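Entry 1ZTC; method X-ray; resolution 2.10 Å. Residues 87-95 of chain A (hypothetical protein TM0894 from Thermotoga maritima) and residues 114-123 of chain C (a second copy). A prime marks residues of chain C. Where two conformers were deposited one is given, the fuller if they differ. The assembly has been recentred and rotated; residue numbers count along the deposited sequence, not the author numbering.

Chain A 87-95: IFNSVLFEN
Chain C, residues 114-123: TIVGRIYSKV

Residues 88-92 of chain A form a short 3-10 segment that lies against a helix, residues 114-123, of a second copy of the protein. From the CA positions, the segment runs obliquely, more against the direction of the helix than along it. The helix has regular i to i+4 bonds, from Arg118′ N to Thr114′ O (3.3 Å) through Val123′ N to Ile119′ O (3.0 Å), with phi/psi near -63/-45. Register is set by Leu92 and Arg118′, whose CA atoms stand 7.3 Å apart, the shortest CA separation between the stretches. Together the two bury 371 Å².

Ile87 (chi1 p, chi2 t) is out of reach, but its carbonyl starts the i to i+3 pattern: Ile87 O accepts Ser90 N at 2.9 Å and Ser90 OG (chi1 p) at 2.6 Å. Val91 N to Phe88 O (3.2 Å), Leu92 N to Asn89 O (2.9 Å) and Phe93 N to Ser90 O (3.1 Å) continue the tight winding.

Phe88 (chi1 t, chi2 85°) leaves the backbone sideways, yet its ring reaches the helix: CE2 lies 4.4 Å from Ile119′ CD1, an oblique apolar contact. Asn89, chi1 m, ends closer than its CB direction suggests but makes no contact. Val91 (chi1 m, -61/-18) points toward the helix, and its CG2 meets Ile119′ CD1 at 4.1 Å. Val91 O also lies 3.5 Å from Lys122′ CE.

Leu92 has the largest covered area in its stretch, 100 Å². With phi/psi -78/-21, chi1 m and chi2 t, it starts sideways and brings both methyls to the helix. Leu92 CD1 is 3.9 Å from Ile115′ CG2 (chi1 m, chi2 t), while Leu92 CD2 is 3.6 Å from Ile119′ CD1 and 4.1 Å from Arg118′ CB. Ile119′ is given in one of two deposited conformers (chi1 m, chi2 m); its CD1 is the atom of that side chain closest to each of Phe88, Val91 and Leu92.

At Phe93 (-106/89, chi1 m) the chain leaves the 3-10 geometry; CB points away from the helix. Glu94 (-78/-18, chi1 -36°, chi2 -95°, chi3 -21°) points toward it. Glu94 OE2 accepts a hydrogen bond from Lys122′ NZ at 2.6 Å, within a salt bridge, so opposite charge reinforces the bond. Lys122′ reaches it with chi1 m, chi2 t, chi3 t and chi4 m. One water donates to Leu92 O (3.0 Å) and Glu94 OE2 (2.8 Å), and its oxygen accepts from Arg118′ NH1 (3.0 Å); Arg118′ has chi1 m, chi2 t, chi3 t and chi4 -98°. Asn95 (-107/5, chi1 m) ends the stretch beyond reach of the helix.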

# COMPACT_ATOMS: atom_id res chain seq x y z
N ILE A 87 7.42 -13.55 10.50
CA ILE A 87 7.46 -13.99 11.88
C ILE A 87 6.75 -13.10 12.90
O ILE A 87 6.56 -13.52 14.05
CB ILE A 87 8.91 -14.19 12.37
CG1 ILE A 87 9.65 -12.82 12.45
CG2 ILE A 87 9.64 -15.16 11.47
CD1 ILE A 87 11.01 -12.89 13.00
N PHE A 88 6.46 -11.86 12.55
CA PHE A 88 6.02 -10.89 13.56
C PHE A 88 4.86 -11.41 14.43
O PHE A 88 4.87 -11.29 15.67
CB PHE A 88 5.57 -9.58 12.94
CG PHE A 88 5.06 -8.61 13.95
CD1 PHE A 88 5.93 -7.80 14.63
CD2 PHE A 88 3.71 -8.59 14.29
CE1 PHE A 88 5.48 -6.96 15.65
CE2 PHE A 88 3.25 -7.74 15.30
CZ PHE A 88 4.15 -6.92 15.96
N ASN A 89 3.87 -11.99 13.76
CA ASN A 89 2.64 -12.44 14.44
C ASN A 89 2.86 -13.61 15.39
O ASN A 89 1.95 -13.99 16.12
CB ASN A 89 1.51 -12.78 13.42
CG ASN A 89 0.97 -11.57 12.71
OD1 ASN A 89 1.10 -10.46 13.20
ND2 ASN A 89 0.32 -11.77 11.55
N SER A 90 4.07 -14.17 15.38
CA SER A 90 4.48 -15.21 16.36
C SER A 90 4.25 -14.75 17.80
O SER A 90 4.02 -15.56 18.69
CB SER A 90 5.94 -15.58 16.14
OG SER A 90 6.83 -14.49 16.43
N VAL A 91 4.31 -13.43 18.04
CA VAL A 91 4.07 -12.87 19.36
C VAL A 91 2.66 -13.17 19.90
O VAL A 91 2.42 -13.09 21.11
CB VAL A 91 4.36 -11.33 19.41
CG1 VAL A 91 5.77 -11.04 18.97
CG2 VAL A 91 3.34 -10.52 18.53
N LEU A 92 1.73 -13.54 19.02
CA LEU A 92 0.36 -13.87 19.43
C LEU A 92 0.20 -15.26 20.04
O LEU A 92 -0.77 -15.50 20.74
CB LEU A 92 -0.59 -13.75 18.25
CG LEU A 92 -0.73 -12.35 17.65
CD1 LEU A 92 -1.42 -12.41 16.31
CD2 LEU A 92 -1.46 -11.44 18.62
N PHE A 93 1.13 -16.17 19.76
CA PHE A 93 0.93 -17.58 20.09
C PHE A 93 1.79 -17.98 21.30
O PHE A 93 2.91 -18.45 21.17
CB PHE A 93 1.18 -18.44 18.86
CG PHE A 93 0.46 -17.94 17.65
CD1 PHE A 93 -0.93 -17.94 17.61
CD2 PHE A 93 1.14 -17.40 16.58
CE1 PHE A 93 -1.61 -17.41 16.52
CE2 PHE A 93 0.48 -16.89 15.49
CZ PHE A 93 -0.91 -16.91 15.46
N GLU A 94 1.22 -17.82 22.48
CA GLU A 94 1.94 -18.00 23.74
C GLU A 94 2.12 -19.47 24.11
O GLU A 94 2.93 -19.79 24.99
CB GLU A 94 1.17 -17.39 24.93
CG GLU A 94 0.37 -16.08 24.70
CD GLU A 94 1.13 -14.81 25.05
OE1 GLU A 94 2.11 -14.87 25.83
OE2 GLU A 94 0.73 -13.74 24.53
N ASN A 95 1.32 -20.34 23.50
CA ASN A 95 1.31 -21.77 23.85
C ASN A 95 1.97 -22.66 22.80
O ASN A 95 1.96 -23.88 22.91
CB ASN A 95 -0.13 -22.26 24.04
CG ASN A 95 -0.81 -21.64 25.25
OD1 ASN A 95 -0.16 -21.35 26.26
ND2 ASN A 95 -2.13 -21.45 25.15
N THR C 114 -10.20 -10.77 19.27
CA THR C 114 -9.25 -11.65 19.94
C THR C 114 -7.83 -11.23 19.54
O THR C 114 -7.04 -10.87 20.41
CB THR C 114 -9.57 -13.17 19.76
OG1 THR C 114 -9.13 -13.89 20.92
CG2 THR C 114 -8.90 -13.78 18.58
N ILE C 115 -7.55 -11.14 18.25
CA ILE C 115 -6.20 -10.83 17.77
C ILE C 115 -5.77 -9.38 17.98
O ILE C 115 -4.74 -9.11 18.60
CB ILE C 115 -6.01 -11.31 16.29
CG1 ILE C 115 -5.80 -12.83 16.31
CG2 ILE C 115 -4.83 -10.64 15.61
CD1 ILE C 115 -6.02 -13.52 15.02
N VAL C 116 -6.57 -8.44 17.48
CA VAL C 116 -6.26 -7.03 17.58
C VAL C 116 -6.22 -6.57 19.05
O VAL C 116 -5.36 -5.78 19.42
CB VAL C 116 -7.26 -6.16 16.72
CG1 VAL C 116 -6.94 -4.68 16.82
CG2 VAL C 116 -7.24 -6.59 15.26
N GLY C 117 -7.14 -7.08 19.88
CA GLY C 117 -7.16 -6.74 21.30
C GLY C 117 -5.88 -7.15 22.00
O GLY C 117 -5.37 -6.41 22.83
N ARG C 118 -5.36 -8.32 21.65
CA ARG C 118 -4.10 -8.81 22.21
C ARG C 118 -2.93 -7.92 21.88
O ARG C 118 -2.06 -7.72 22.72
CB ARG C 118 -3.78 -10.21 21.72
CG ARG C 118 -4.59 -11.23 22.41
CD ARG C 118 -4.55 -12.51 21.67
NE ARG C 118 -5.53 -13.47 22.19
CZ ARG C 118 -5.27 -14.45 23.04
NH1 ARG C 118 -4.05 -14.63 23.54
NH2 ARG C 118 -6.25 -15.26 23.39
N ILE C 119 -2.90 -7.39 20.67
CA ILE C 119 -1.82 -6.50 20.28
C ILE C 119 -1.90 -5.17 21.04
O ILE C 119 -0.88 -4.70 21.55
CB ILE C 119 -1.78 -6.30 18.74
CG1 ILE C 119 -1.47 -7.62 18.03
CG2 ILE C 119 -0.74 -5.28 18.39
CD1 ILE C 119 -0.01 -8.18 18.25
N TYR C 120 -3.10 -4.57 21.11
CA TYR C 120 -3.32 -3.39 21.94
C TYR C 120 -2.87 -3.66 23.36
O TYR C 120 -2.15 -2.88 23.95
CB TYR C 120 -4.81 -2.97 21.92
CG TYR C 120 -5.18 -2.05 20.78
CD1 TYR C 120 -5.61 -2.56 19.55
CD2 TYR C 120 -5.12 -0.68 20.94
CE1 TYR C 120 -5.95 -1.69 18.49
CE2 TYR C 120 -5.45 0.18 19.90
CZ TYR C 120 -5.86 -0.32 18.69
OH TYR C 120 -6.18 0.56 17.69
N SER C 121 -3.31 -4.76 23.93
CA SER C 121 -3.00 -5.05 25.33
C SER C 121 -1.50 -5.17 25.56
O SER C 121 -0.96 -4.65 26.53
CB SER C 121 -3.74 -6.29 25.78
OG SER C 121 -3.24 -6.72 27.04
N LYS C 122 -0.80 -5.85 24.65
CA LYS C 122 0.65 -5.96 24.76
C LYS C 122 1.38 -4.62 24.63
O LYS C 122 2.32 -4.33 25.38
CB LYS C 122 1.20 -6.96 23.73
CG LYS C 122 0.90 -8.39 24.10
CD LYS C 122 1.25 -9.33 22.92
CE LYS C 122 0.87 -10.77 23.23
NZ LYS C 122 1.73 -11.39 24.29
N VAL C 123 0.95 -3.78 23.71
CA VAL C 123 1.54 -2.46 23.59
C VAL C 123 1.29 -1.63 24.85
O VAL C 123 2.22 -1.09 25.43
CB VAL C 123 1.02 -1.71 22.36
CG1 VAL C 123 1.51 -0.25 22.36
CG2 VAL C 123 1.45 -2.43 21.05
O HOH W 1 -1.41 -13.49 22.81